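Local coordinates for cyclic nucleotide-gated potassium channel mll3241 (Mesorhizobium loti, PDB 4MUV), which conducts potassium as a homotetrameric channel activated by cAMP, represented here by its cytoplasmic cyclic nucleotide-binding domain with cyclic GMP bound, at residues Glu64-Val69 with Ala100-Ser105; Arg7-Arg12 with Ala37-Thr42; Val20-Lys25 with Pro122-Ile127. The protein carries 3 engineered substitutions. All coordinates share one frame; numbering follows the deposited sequence.

Contact 1 (Glu64-Val69 with Ala100-Ser105). With PCG (cyclic guanosine monophosphate), chain C.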
ATOM      1  N   GLU A  64      -1.984  -1.929  10.928  1.00 12.36           N
ATOM      2  CA  GLU A  64      -2.730  -2.522  12.051  1.00 12.65           C
ATOM      3  C   GLU A  64      -3.901  -3.288  11.450  1.00 10.87           C
ATOM      4  O   GLU A  64      -4.521  -2.808  10.502  1.00 11.51           O
ATOM      5  CB  GLU A  64      -3.305  -1.457  13.012  1.00 13.40           C
ATOM      6  CG  GLU A  64      -2.307  -0.445  13.594  1.00 15.81           C
ATOM      7  CD  GLU A  64      -2.966   0.624  14.455  1.00 16.97           C
ATOM      8  OE1 GLU A  64      -4.075   1.105  14.117  1.00 17.10           O
ATOM      9  OE2 GLU A  64      -2.361   1.011  15.460  1.00 17.44           O
ATOM     10  N   GLY A  65      -4.213  -4.472  11.969  1.00 12.06           N
ATOM     11  CA  GLY A  65      -5.311  -5.242  11.416  1.00 11.12           C
ATOM     12  C   GLY A  65      -4.935  -5.944  10.131  1.00 11.15           C
ATOM     13  O   GLY A  65      -3.776  -6.070   9.805  1.00 12.62           O
ATOM     14  N   SER A  66      -5.933  -6.422   9.404  1.00 11.83           N
ATOM     15  CA  SER A  66      -5.684  -7.181   8.192  1.00 11.72           C
ATOM     16  C   SER A  66      -6.705  -6.922   7.091  1.00 10.41           C
ATOM     17  O   SER A  66      -7.840  -6.487   7.343  1.00 11.50           O
ATOM     18  CB  SER A  66      -5.630  -8.672   8.503  1.00 13.27           C
ATOM     19  OG  SER A  66      -6.868  -9.124   8.999  1.00 15.33           O
ATOM     20  N   VAL A  67      -6.270  -7.196   5.861  1.00  9.96           N
ATOM     21  CA  VAL A  67      -7.125  -7.177   4.685  1.00  9.55           C
ATOM     22  C   VAL A  67      -7.240  -8.558   4.067  1.00  9.16           C
ATOM     23  O   VAL A  67      -6.385  -9.411   4.278  1.00 10.92           O
ATOM     24  CB  VAL A  67      -6.639  -6.166   3.627  1.00  9.66           C
ATOM     25  CG1 VAL A  67      -6.591  -4.775   4.212  1.00 10.99           C
ATOM     26  CG2 VAL A  67      -5.314  -6.569   3.045  1.00  9.72           C
ATOM     27  N   SER A  68      -8.293  -8.723   3.279  1.00  9.97           N
ATOM     28  CA  SER A  68      -8.599  -9.928   2.532  1.00  9.47           C
ATOM     29  C   SER A  68      -8.452  -9.638   1.042  1.00  8.65           C
ATOM     30  O   SER A  68      -8.995  -8.661   0.552  1.00 10.28           O
ATOM     31  CB  SER A  68     -10.057 -10.281   2.837  1.00 14.07           C
ATOM     32  OG  SER A  68     -10.571 -11.224   1.960  1.00 20.61           O
ATOM     33  N   VAL A  69      -7.720 -10.490   0.339  1.00 10.16           N
ATOM     34  CA  VAL A  69      -7.506 -10.365  -1.104  1.00  9.96           C
ATOM     35  C   VAL A  69      -8.285 -11.466  -1.805  1.00 10.30           C
ATOM     36  O   VAL A  69      -8.040 -12.652  -1.574  1.00 12.16           O
ATOM     37  CB  VAL A  69      -6.005 -10.468  -1.469  1.00 10.38           C
ATOM     38  CG1 VAL A  69      -5.822 -10.306  -2.983  1.00 10.29           C
ATOM     39  CG2 VAL A  69      -5.181  -9.457  -0.674  1.00 12.25           C
ATOM     40  N   ALA A 100     -11.211  -4.785   3.827  1.00  9.65           N
ATOM     41  CA  ALA A 100     -10.802  -4.930   5.211  1.00  9.00           C
ATOM     42  C   ALA A 100     -11.343  -6.258   5.744  1.00 10.78           C
ATOM     43  O   ALA A 100     -12.515  -6.582   5.562  1.00 11.11           O
ATOM     44  CB  ALA A 100     -11.335  -3.785   6.042  1.00  9.68           C
ATOM     45  N   ALA A 101     -10.491  -7.039   6.404  1.00 10.62           N
ATOM     46  CA  ALA A 101     -10.928  -8.271   7.047  1.00 11.50           C
ATOM     47  C   ALA A 101     -11.431  -7.913   8.459  1.00 11.84           C
ATOM     48  O   ALA A 101     -12.621  -7.925   8.726  1.00 14.90           O
ATOM     49  CB  ALA A 101      -9.784  -9.264   7.080  1.00 13.14           C
ATOM     50  N   THR A 102     -10.505  -7.560   9.338  1.00 12.57           N
ATOM     51  CA  THR A 102     -10.824  -6.864  10.555  1.00 13.34           C
ATOM     52  C   THR A 102     -10.764  -5.377  10.226  1.00 12.93           C
ATOM     53  O   THR A 102     -10.370  -4.986   9.125  1.00 13.45           O
ATOM     54  CB  THR A 102      -9.797  -7.204  11.652  1.00 14.68           C
ATOM     55  OG1 THR A 102      -8.481  -6.830  11.231  1.00 17.38           O
ATOM     56  CG2 THR A 102      -9.831  -8.686  11.996  1.00 15.96           C
ATOM     57  N   THR A 103     -11.130  -4.533  11.176  1.00 12.78           N
ATOM     58  CA  THR A 103     -10.846  -3.115  11.057  1.00 12.64           C
ATOM     59  C   THR A 103      -9.362  -2.982  10.783  1.00 11.15           C
ATOM     60  O   THR A 103      -8.568  -3.637  11.421  1.00 13.21           O
ATOM     61  CB  THR A 103     -11.153  -2.395  12.364  1.00 16.96           C
ATOM     62  OG1 THR A 103     -12.399  -2.854  12.874  1.00 23.75           O
ATOM     63  CG2 THR A 103     -11.172  -0.900  12.121  1.00 16.04           C
ATOM     64  N   VAL A 104      -8.974  -2.143   9.827  1.00 10.36           N
ATOM     65  CA  VAL A 104      -7.582  -2.090   9.403  1.00 10.27           C
ATOM     66  C   VAL A 104      -7.075  -0.650   9.299  1.00  9.38           C
ATOM     67  O   VAL A 104      -7.807   0.240   8.880  1.00 10.96           O
ATOM     68  CB  VAL A 104      -7.416  -2.851   8.062  1.00 10.17           C
ATOM     69  CG1 VAL A 104      -8.198  -2.169   6.915  1.00 10.95           C
ATOM     70  CG2 VAL A 104      -5.951  -3.042   7.715  1.00 10.57           C
ATOM     71  N   SER A 105      -5.835  -0.408   9.729  1.00  9.56           N
ATOM     72  CA  SER A 105      -5.143   0.861   9.501  1.00  9.98           C
ATOM     73  C   SER A 105      -4.151   0.673   8.397  1.00  8.58           C
ATOM     74  O   SER A 105      -3.375  -0.299   8.376  1.00  9.56           O
ATOM     75  CB  SER A 105      -4.399   1.402  10.737  1.00 12.61           C
ATOM     76  OG  SER A 105      -5.344   1.726  11.713  1.00 13.71           O
TER
HETATM   77  PA  PCG C 401      -3.571  -4.179  -7.620  1.00  7.07           P
HETATM   78  O1A PCG C 401      -3.196  -2.733  -7.870  1.00  8.00           O
HETATM   79  O2A PCG C 401      -3.798  -5.024  -8.823  1.00  8.23           O
HETATM   80  O5' PCG C 401      -4.843  -4.206  -6.744  1.00  7.12           O
HETATM   81  C5' PCG C 401      -5.189  -5.341  -6.089  1.00  8.86           C
HETATM   82  C4' PCG C 401      -3.983  -5.791  -5.245  1.00  7.32           C
HETATM   83  O4' PCG C 401      -4.118  -6.993  -4.398  1.00  8.14           O
HETATM   84  C3' PCG C 401      -2.907  -6.033  -6.068  1.00  7.02           C
HETATM   85  O3' PCG C 401      -2.423  -4.822  -6.730  1.00  7.25           O
HETATM   86  C2' PCG C 401      -1.877  -6.689  -5.060  1.00  7.42           C
HETATM   87  O2' PCG C 401      -1.075  -5.661  -4.479  1.00  8.00           O
HETATM   88  C1' PCG C 401      -2.676  -7.329  -4.098  1.00  6.67           C
HETATM   89  N9  PCG C 401      -2.566  -8.755  -4.006  1.00  7.65           N
HETATM   90  C8  PCG C 401      -2.116  -9.487  -2.934  1.00  8.03           C
HETATM   91  N7  PCG C 401      -2.039 -10.787  -3.225  1.00  8.12           N
HETATM   92  C5  PCG C 401      -2.458 -10.890  -4.529  1.00  7.64           C
HETATM   93  C6  PCG C 401      -2.589 -12.026  -5.399  1.00  8.99           C
HETATM   94  O6  PCG C 401      -2.333 -13.216  -5.094  1.00  9.19           O
HETATM   95  N1  PCG C 401      -3.047 -11.724  -6.659  1.00  7.74           N
HETATM   96  C2  PCG C 401      -3.316 -10.439  -7.103  1.00  9.44           C
HETATM   97  N2  PCG C 401      -3.740 -10.261  -8.368  1.00 10.62           N
HETATM   98  N3  PCG C 401      -3.204  -9.330  -6.304  1.00  8.23           N
HETATM   99  C4  PCG C 401      -2.754  -9.633  -5.002  1.00  7.87           C

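Contact 2 (Arg7-Arg12 with Ala37-Thr42). With NA (sodium ion), chain D.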
ATOM      1  N   ARG A   7      -3.178  18.138   8.890  1.00 11.35           N
ATOM      2  CA  ARG A   7      -2.853  17.622  10.210  1.00 10.68           C
ATOM      3  C   ARG A   7      -3.448  16.231  10.391  1.00 10.12           C
ATOM      4  O   ARG A   7      -2.774  15.347  10.888  1.00 11.83           O
ATOM      5  CB  ARG A   7      -3.359  18.552  11.318  1.00 13.66           C
ATOM      6  CG  ARG A   7      -2.571  19.834  11.452  1.00 16.71           C
ATOM      7  CD  ARG A   7      -2.911  20.570  12.761  1.00 19.49           C
ATOM      8  NE  ARG A   7      -4.233  21.209  12.747  1.00 20.88           N
ATOM      9  CZ  ARG A   7      -4.474  22.433  12.281  1.00 22.83           C
ATOM     10  NH1 ARG A   7      -3.497  23.145  11.747  1.00 23.50           N
ATOM     11  NH2 ARG A   7      -5.701  22.941  12.323  1.00 23.44           N
ATOM     12  N   GLY A   8      -4.688  16.038   9.961  1.00 10.15           N
ATOM     13  CA  GLY A   8      -5.307  14.732  10.073  1.00 10.87           C
ATOM     14  C   GLY A   8      -4.597  13.661   9.264  1.00  9.35           C
ATOM     15  O   GLY A   8      -4.528  12.528   9.698  1.00 11.82           O
ATOM     16  N   ASP A   9      -4.103  14.022   8.086  1.00  9.22           N
ATOM     17  CA  ASP A   9      -3.437  13.075   7.190  1.00  9.96           C
ATOM     18  C   ASP A   9      -2.083  12.632   7.706  1.00 10.83           C
ATOM     19  O   ASP A   9      -1.605  11.573   7.302  1.00 11.68           O
ATOM     20  CB  ASP A   9      -3.264  13.692   5.802  1.00 11.79           C
ATOM     21  CG  ASP A   9      -4.527  13.663   4.971  1.00 11.89           C
ATOM     22  OD1 ASP A   9      -5.528  13.016   5.367  1.00 11.80           O
ATOM     23  OD2 ASP A   9      -4.502  14.279   3.870  1.00 13.48           O
ATOM     24  N   PHE A  10      -1.470  13.408   8.607  1.00  9.77           N
ATOM     25  CA  PHE A  10      -0.096  13.187   9.075  1.00 10.04           C
ATOM     26  C   PHE A  10       0.035  12.734  10.515  1.00  8.28           C
ATOM     27  O   PHE A  10       1.028  12.101  10.851  1.00  8.86           O
ATOM     28  CB  PHE A  10       0.732  14.463   8.886  1.00 11.10           C
ATOM     29  CG  PHE A  10       2.190  14.286   9.206  1.00 10.92           C
ATOM     30  CD1 PHE A  10       3.028  13.640   8.329  1.00 12.88           C
ATOM     31  CD2 PHE A  10       2.715  14.757  10.400  1.00 11.82           C
ATOM     32  CE1 PHE A  10       4.375  13.479   8.630  1.00 14.16           C
ATOM     33  CE2 PHE A  10       4.049  14.586  10.712  1.00 14.49           C
ATOM     34  CZ  PHE A  10       4.884  13.961   9.825  1.00 15.58           C
ATOM     35  N   VAL A  11      -0.923  13.090  11.366  1.00  8.82           N
ATOM     36  CA  VAL A  11      -0.751  13.005  12.821  1.00  8.25           C
ATOM     37  C   VAL A  11      -0.328  11.616  13.364  1.00 10.17           C
ATOM     38  O   VAL A  11       0.345  11.526  14.388  1.00 12.49           O
ATOM     39  CB  VAL A  11      -2.072  13.470  13.527  1.00 11.15           C
ATOM     40  CG1 VAL A  11      -3.248  12.531  13.262  1.00 12.50           C
ATOM     41  CG2 VAL A  11      -1.887  13.625  15.003  1.00 12.55           C
ATOM     42  N   ARG A  12      -0.737  10.557  12.673  1.00 10.10           N
ATOM     43  CA  ARG A  12      -0.469   9.170  13.053  1.00 13.67           C
ATOM     44  C   ARG A  12       0.707   8.574  12.279  1.00 10.91           C
ATOM     45  O   ARG A  12       1.181   7.473  12.596  1.00 11.30           O
ATOM     46  CB  ARG A  12      -1.698   8.270  12.743  1.00 18.67           C
ATOM     47  CG  ARG A  12      -3.082   8.806  13.181  1.00 22.69           C
ATOM     48  CD  ARG A  12      -4.184   7.817  12.755  1.00 23.95           C
ATOM     49  NE  ARG A  12      -3.895   6.505  13.317  1.00 21.19           N
ATOM     50  CZ  ARG A  12      -4.402   5.325  12.931  1.00 20.81           C
ATOM     51  NH1 ARG A  12      -5.232   5.216  11.888  1.00 22.41           N
ATOM     52  NH2 ARG A  12      -4.041   4.225  13.592  1.00 20.33           N
ATOM     53  N   ALA A  37       4.217  12.348   2.800  1.00 10.10           N
ATOM     54  CA  ALA A  37       3.309  12.178   1.680  1.00 11.35           C
ATOM     55  C   ALA A  37       2.249  11.131   1.944  1.00 10.36           C
ATOM     56  O   ALA A  37       1.192  11.132   1.306  1.00 11.50           O
ATOM     57  CB  ALA A  37       4.090  11.813   0.451  1.00 13.92           C
ATOM     58  N   LEU A  38       2.515  10.216   2.871  1.00  9.23           N
ATOM     59  CA  LEU A  38       1.568   9.165   3.194  1.00  8.18           C
ATOM     60  C   LEU A  38       0.349   9.760   3.861  1.00  8.71           C
ATOM     61  O   LEU A  38       0.427  10.828   4.460  1.00 10.31           O
ATOM     62  CB  LEU A  38       2.178   8.142   4.145  1.00  8.91           C
ATOM     63  CG  LEU A  38       3.266   7.252   3.569  1.00  9.45           C
ATOM     64  CD1 LEU A  38       3.973   6.483   4.676  1.00 10.84           C
ATOM     65  CD2 LEU A  38       2.697   6.305   2.551  1.00 11.75           C
ATOM     66  N   ARG A  39      -0.769   9.052   3.783  1.00  9.18           N
ATOM     67  CA  ARG A  39      -1.974   9.445   4.488  1.00  9.50           C
ATOM     68  C   ARG A  39      -2.498   8.240   5.252  1.00  9.47           C
ATOM     69  O   ARG A  39      -2.797   7.222   4.667  1.00  9.61           O
ATOM     70  CB  ARG A  39      -3.012   9.999   3.510  1.00 12.34           C
ATOM     71  CG  ARG A  39      -2.537  11.216   2.709  1.00 16.73           C
ATOM     72  CD  ARG A  39      -3.582  11.666   1.703  1.00 22.38           C
ATOM     73  NE  ARG A  39      -3.081  12.713   0.825  1.00 30.08           N
ATOM     74  CZ  ARG A  39      -3.812  13.267  -0.141  1.00 34.42           C
ATOM     75  NH1 ARG A  39      -5.072  12.871  -0.337  1.00 35.35           N
ATOM     76  NH2 ARG A  39      -3.290  14.217  -0.905  1.00 35.62           N
ATOM     77  N   ALA A  40      -2.618   8.345   6.574  1.00  9.65           N
ATOM     78  CA  ALA A  40      -3.120   7.223   7.351  1.00  8.77           C
ATOM     79  C   ALA A  40      -4.639   7.174   7.276  1.00  8.33           C
ATOM     80  O   ALA A  40      -5.311   8.196   7.386  1.00 10.48           O
ATOM     81  CB  ALA A  40      -2.638   7.294   8.800  1.00 10.68           C
ATOM     82  N   ARG A  41      -5.160   5.966   7.104  1.00  9.70           N
ATOM     83  CA  ARG A  41      -6.581   5.716   6.954  1.00 10.91           C
ATOM     84  C   ARG A  41      -6.967   4.470   7.715  1.00 11.31           C
ATOM     85  O   ARG A  41      -6.288   3.476   7.626  1.00 12.87           O
ATOM     86  CB  ARG A  41      -6.913   5.463   5.476  1.00 12.57           C
ATOM     87  CG  ARG A  41      -6.526   6.600   4.536  1.00 13.98           C
ATOM     88  CD  ARG A  41      -7.473   7.743   4.798  1.00 13.12           C
ATOM     89  NE  ARG A  41      -7.290   8.945   3.968  1.00 13.92           N
ATOM     90  CZ  ARG A  41      -6.696  10.076   4.358  1.00 11.29           C
ATOM     91  NH1 ARG A  41      -6.120  10.180   5.548  1.00 11.47           N
ATOM     92  NH2 ARG A  41      -6.701  11.139   3.541  1.00 12.82           N
ATOM     93  N   THR A  42      -8.091   4.510   8.414  1.00 11.54           N
ATOM     94  CA  THR A  42      -8.673   3.321   8.998  1.00 10.74           C
ATOM     95  C   THR A  42      -9.936   2.945   8.230  1.00 11.48           C
ATOM     96  O   THR A  42     -10.768   3.801   7.905  1.00 14.15           O
ATOM     97  CB  THR A  42      -8.951   3.522  10.491  1.00 12.93           C
ATOM     98  OG1 THR A  42      -7.715   3.746  11.174  1.00 15.96           O
ATOM     99  CG2 THR A  42      -9.608   2.303  11.109  1.00 13.99           C
TER
HETATM  100 NA    NA D 402      -6.607  14.124   2.158  1.00 18.96          NA
HETATM  101  O   HOH W   1      -4.586   9.863   9.450  1.00 19.41           O
HETATM  102  O   HOH W   2      -6.889  16.158   0.253  1.00 25.24           O

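Contact 3 (Val20-Lys25 with Pro122-Ile127)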
ATOM      1  N   VAL A  20       6.391  -0.906   9.084  1.00 14.54           N
ATOM      2  CA  VAL A  20       6.604  -1.207   7.659  1.00 14.46           C
ATOM      3  C   VAL A  20       8.054  -1.595   7.411  1.00 14.05           C
ATOM      4  O   VAL A  20       8.888  -0.727   7.216  1.00 13.68           O
ATOM      5  CB  VAL A  20       6.236   0.005   6.760  1.00 15.36           C
ATOM      6  CG1 VAL A  20       6.390  -0.353   5.264  1.00 16.32           C
ATOM      7  CG2 VAL A  20       4.811   0.446   7.035  1.00 17.75           C
ATOM      8  N   PRO A  21       8.339  -2.908   7.363  1.00 16.68           N
ATOM      9  CA  PRO A  21       9.730  -3.330   7.200  1.00 17.00           C
ATOM     10  C   PRO A  21      10.377  -2.797   5.943  1.00 14.65           C
ATOM     11  O   PRO A  21      11.576  -2.530   5.942  1.00 16.13           O
ATOM     12  CB  PRO A  21       9.623  -4.852   7.103  1.00 20.75           C
ATOM     13  CG  PRO A  21       8.405  -5.183   7.841  1.00 20.90           C
ATOM     14  CD  PRO A  21       7.451  -4.068   7.550  1.00 18.46           C
ATOM     15  N   LEU A  22       9.598  -2.644   4.886  1.00 16.40           N
ATOM     16  CA  LEU A  22      10.137  -2.168   3.628  1.00 17.46           C
ATOM     17  C   LEU A  22      10.917  -0.873   3.807  1.00 18.26           C
ATOM     18  O   LEU A  22      11.918  -0.651   3.130  1.00 20.49           O
ATOM     19  CB  LEU A  22       9.014  -1.956   2.605  1.00 18.22           C
ATOM     20  CG  LEU A  22       9.451  -1.668   1.173  1.00 18.87           C
ATOM     21  CD1 LEU A  22      10.194  -2.883   0.588  1.00 19.68           C
ATOM     22  CD2 LEU A  22       8.228  -1.345   0.316  1.00 19.34           C
ATOM     23  N   PHE A  23      10.459  -0.031   4.727  1.00 18.05           N
ATOM     24  CA  PHE A  23      11.017   1.316   4.856  1.00 18.65           C
ATOM     25  C   PHE A  23      12.180   1.394   5.825  1.00 15.31           C
ATOM     26  O   PHE A  23      12.810   2.435   5.924  1.00 15.87           O
ATOM     27  CB  PHE A  23       9.935   2.305   5.270  1.00 20.85           C
ATOM     28  CG  PHE A  23       8.850   2.524   4.218  1.00 22.42           C
ATOM     29  CD1 PHE A  23       9.080   2.261   2.874  1.00 23.74           C
ATOM     30  CD2 PHE A  23       7.613   2.994   4.594  1.00 24.93           C
ATOM     31  CE1 PHE A  23       8.088   2.460   1.909  1.00 24.32           C
ATOM     32  CE2 PHE A  23       6.600   3.198   3.657  1.00 22.45           C
ATOM     33  CZ  PHE A  23       6.836   2.930   2.303  1.00 22.92           C
ATOM     34  N   GLN A  24      12.460   0.310   6.539  1.00 16.43           N
ATOM     35  CA  GLN A  24      13.702   0.202   7.290  0.62 19.27           C
ATOM     36  C   GLN A  24      14.784   0.238   6.189  1.00 22.87           C
ATOM     37  O   GLN A  24      15.913   0.615   6.411  1.00 25.44           O
ATOM     38  CB  GLN A  24      13.744  -1.131   8.044  0.62 19.16           C
ATOM     39  CG  GLN A  24      14.206  -1.102   9.473  0.62 20.47           C
ATOM     40  CD  GLN A  24      14.268  -2.493  10.077  0.62 20.52           C
ATOM     41  OE1 GLN A  24      14.511  -3.485   9.378  0.62 22.28           O
ATOM     42  NE2 GLN A  24      14.029  -2.576  11.374  0.62 17.24           N
ATOM     43  N   LYS A  25      14.403  -0.144   4.975  1.00 25.73           N
ATOM     44  CA  LYS A  25      15.343  -0.166   3.863  1.00 25.07           C
ATOM     45  C   LYS A  25      15.750   1.217   3.312  1.00 26.69           C
ATOM     46  O   LYS A  25      16.504   1.270   2.335  1.00 29.61           O
ATOM     47  CB  LYS A  25      14.820  -1.076   2.748  0.71 26.24           C
ATOM     48  CG  LYS A  25      14.742  -2.526   3.192  0.60 27.67           C
ATOM     49  CD  LYS A  25      14.015  -3.388   2.179  0.65 27.58           C
ATOM     50  CE  LYS A  25      13.807  -4.794   2.709  0.61 28.50           C
ATOM     51  NZ  LYS A  25      12.694  -5.489   2.008  0.44 29.65           N
ATOM     52  N   PRO A 122      16.328   1.970  -5.843  1.00 23.06           N
ATOM     53  CA  PRO A 122      16.310   0.778  -6.705  1.00 24.87           C
ATOM     54  C   PRO A 122      15.947  -0.499  -5.976  1.00 22.31           C
ATOM     55  O   PRO A 122      15.229  -1.338  -6.548  1.00 23.14           O
ATOM     56  CB  PRO A 122      17.752   0.695  -7.230  1.00 26.22           C
ATOM     57  CG  PRO A 122      18.533   1.732  -6.503  1.00 28.41           C
ATOM     58  CD  PRO A 122      17.585   2.730  -5.972  1.00 26.73           C
ATOM     59  N   GLU A 123      16.397  -0.642  -4.736  1.00 22.59           N
ATOM     60  CA  GLU A 123      16.094  -1.832  -3.951  0.53 22.03           C
ATOM     61  C   GLU A 123      14.590  -1.956  -3.803  1.00 19.29           C
ATOM     62  O   GLU A 123      14.031  -3.035  -3.978  1.00 17.26           O
ATOM     63  CB  GLU A 123      16.754  -1.793  -2.563  0.53 24.41           C
ATOM     64  CG  GLU A 123      16.390  -3.004  -1.697  0.53 27.16           C
ATOM     65  CD  GLU A 123      17.144  -3.065  -0.378  0.53 30.41           C
ATOM     66  OE1 GLU A 123      17.913  -2.133  -0.081  0.53 32.01           O
ATOM     67  OE2 GLU A 123      16.960  -4.058   0.362  0.53 32.19           O
ATOM     68  N   ILE A 124      13.934  -0.850  -3.489  1.00 16.99           N
ATOM     69  CA  ILE A 124      12.511  -0.914  -3.217  1.00 14.86           C
ATOM     70  C   ILE A 124      11.728  -1.097  -4.515  1.00 13.81           C
ATOM     71  O   ILE A 124      10.760  -1.866  -4.565  1.00 13.40           O
ATOM     72  CB  ILE A 124      12.030   0.300  -2.387  1.00 16.72           C
ATOM     73  CG1 ILE A 124      12.405   0.095  -0.907  1.00 21.38           C
ATOM     74  CG2 ILE A 124      10.529   0.513  -2.528  1.00 18.05           C
ATOM     75  CD1 ILE A 124      12.046   1.246  -0.021  1.00 23.69           C
ATOM     76  N   ALA A 125      12.151  -0.414  -5.578  1.00 13.52           N
ATOM     77  CA  ALA A 125      11.486  -0.561  -6.864  1.00 14.52           C
ATOM     78  C   ALA A 125      11.494  -2.021  -7.281  1.00 14.35           C
ATOM     79  O   ALA A 125      10.496  -2.534  -7.800  1.00 14.29           O
ATOM     80  CB  ALA A 125      12.173   0.262  -7.902  1.00 16.16           C
ATOM     81  N   GLU A 126      12.615  -2.704  -7.065  1.00 15.70           N
ATOM     82  CA  GLU A 126      12.742  -4.114  -7.418  0.55 16.35           C
ATOM     83  C   GLU A 126      11.862  -5.005  -6.552  1.00 14.73           C
ATOM     84  O   GLU A 126      11.284  -5.976  -7.044  1.00 14.52           O
ATOM     85  CB  GLU A 126      14.207  -4.564  -7.326  0.55 20.05           C
ATOM     86  CG  GLU A 126      14.472  -5.978  -7.864  0.55 23.92           C
ATOM     87  CD  GLU A 126      14.354  -6.071  -9.381  0.55 27.10           C
ATOM     88  OE1 GLU A 126      13.834  -5.129 -10.015  0.55 28.45           O
ATOM     89  OE2 GLU A 126      14.792  -7.092  -9.950  0.55 30.03           O
ATOM     90  N   ILE A 127      11.768  -4.681  -5.258  1.00 13.00           N
ATOM     91  CA  ILE A 127      10.861  -5.433  -4.385  1.00 13.57           C
ATOM     92  C   ILE A 127       9.426  -5.317  -4.894  1.00 11.37           C
ATOM     93  O   ILE A 127       8.708  -6.319  -4.952  1.00 12.08           O
ATOM     94  CB  ILE A 127      10.961  -4.993  -2.924  1.00 14.96           C
ATOM     95  CG1 ILE A 127      12.294  -5.489  -2.359  1.00 18.20           C
ATOM     96  CG2 ILE A 127       9.786  -5.525  -2.087  1.00 15.89           C
ATOM     97  CD1 ILE A 127      12.724  -4.786  -1.093  1.00 20.83           C
TER

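Contact 1 (Glu64-Val69 with Ala100-Ser105)
Glu64 and Ser105 both set their first side-chain atom beyond CB anti to their own carbonyl carbon (chi1 -55° for Glu64 CG, -66° for Ser105 OG), and the extended glutamate chain then runs beside the serine. Ser105 OG donates to Glu64 OE1 at 2.8 Å, meeting the oxygen on the anti side of the carboxylate, 24° out of its plane. The backbones form an antiparallel hydrogen-bonded pair of unequal strength: Ser105 N reaches Glu64 O at 2.8 Å, while the return bond from Glu64 N to Ser105 O is weak. Val104 CG2 presses against the same carbonyl, 3.1 Å from Glu64 O.

The register then shifts by two before a second ladder begins at Val67 and Ala100, an antiparallel non-hydrogen-bonded pair. The longer loop is 101-103; on the other side Gly65 has positive phi. Ser66 bridges the shift. Ser66 N donates to Thr102 OG1 at 3.2 Å, and that hydroxyl passes its own proton to Thr103 O from above the carbonyl plane; Ser66 O accepts from Ala101 N at 2.9 Å. Val67 CG1 meets Val104 CG2 at 4.0 Å. Further along, Val69 CG1 lies 3.7 Å from C4 of the cyclic GMP base.

This paired crossing carries both segments from one sheet of the cyclic nucleotide-binding beta roll to the other. Strands 58-64 and 104-110 adjoin on one side of it, strands 67-70 and 97-100 on the other; strand 75-77 flanks the second ladder, with Glu76 bonded to Ser66 OG.

Contact 2 (Arg7-Arg12 with Ala37-Thr42)
Asp9 OD1 is gripped by two nitrogens of one guanidinium: Arg41 NH1 and Arg41 NH2 each lie 2.9 Å from it. Both donors reach the oxygen from the same face of the carboxylate, more than 40° out of its plane, whereas OD1 itself lies close to the guanidinium plane. The salt bridge is thus end-on from the arginine but oblique from the aspartate. Arg41 CB points away from the helix, and the bend at chi2 (-71°), which places CD, helps the chain double back. Arg41 NH1 has a second acceptor, Ala40 O at 2.8 Å, which helps to fix the rotation of the group, and Arg39 CB covers one guanidinium face toward its rim.

The other carboxylate oxygen, Asp9 OD2, is 2.7 Å from the modelled sodium ion, which also binds a water. Guanidinium nitrogens of Arg39 and Arg41 come close to this ion, an unusual setting for a cation. Arg39 lies alongside Asp9, pointing the same way, with CD 3.5 Å from Asp9 OD2 and the two flat groups within 13° of parallel.

These bonds hold the turn around Asp9, on the N-terminal helix 2-10, against strand 39-43, the edge strand that opens the beta roll of the nucleotide-binding domain. The backbones add a weak bond from Ala40 N to Asp9 O at 3.5 Å, and a water sits between Gly8 O and Ala40 O.

Further along the chain, Arg12 CB rests on Ala40 CB at 4.2 Å. The Arg12 side chain, bent at chi3, crosses Thr42 at about a right angle, with NH1 3.0 Å from Thr42 OG1. Asn13 and Leu16 of helix 13-17 pack on Ala40.

Contact 3 (Val20-Lys25 with Pro122-Ile127)
Leu22 makes the tight part of the contact, laying CD1 against both Ile124 and Ile127. With CG anti to the backbone N (chi1 -171°), the side chain crosses Ile124 obliquely, Leu22 CD1 lying 4.0 Å from Ile124 CG1. Past Ile127 it slides in the opposite direction, so that Leu22 CD1 comes within 3.6 Å of Ile127 CD1. Ile124 CD1 also lies 3.7 Å from Leu22 O, and stands at the edge of the Phe23 ring, 4.3 Å from Phe23 CD1.

The turn of helical phi/psi at 21-24, with bonds such as Phe23 N to Val20 O, probably corresponds to the 3-10 element between the N-terminal helices of cyclic nucleotide-binding domains. Helix 122-139 is the C-terminal helix of the domain, and its far end supplies Arg135 and Asp139 to the cyclic GMP pocket. Phe61 of strand 58-64 and Leu117 of helix 111-120 close the apolar side, both touching Phe23.

Toward the exposed side the contact is more polar and its charged atoms do not meet, though one approach is close. Lys25 is extended beyond CG and meets Ile127 tip to tip, NZ 3.2 Å from Ile127 CD1. Its aliphatic part crosses Glu123 at about a right angle. In the conformer given, Lys25 NZ and Glu123 OE2 are 4.8 Å apart, so any attraction is probably weak; a second conformer of Glu123 makes this less certain.

In the fold
Contacts 1 and 2 adjoin, although their centres are about 17 Å apart: Arg12 NH2 forms a salt bridge to Glu64 OE1 at 3.2 Å, and Ser105 OG probably hydrogen-bonds Thr42 OG1 at 3.2 Å. Both reach the sheet in which strands 39-43 and 104-110 are neighbours. Contact 3 touches neither; its nearest atoms are about 8 Å from contact 1 and about 4 Å from contact 2. In sequence, contact 1 falls between the two segments of contact 3, while those of contacts 2 and 3 alternate. Contact 1 meets cyclic GMP directly through Val69, whereas the Ile127 side chain in contact 3 remains about 11 Å from the nucleotide.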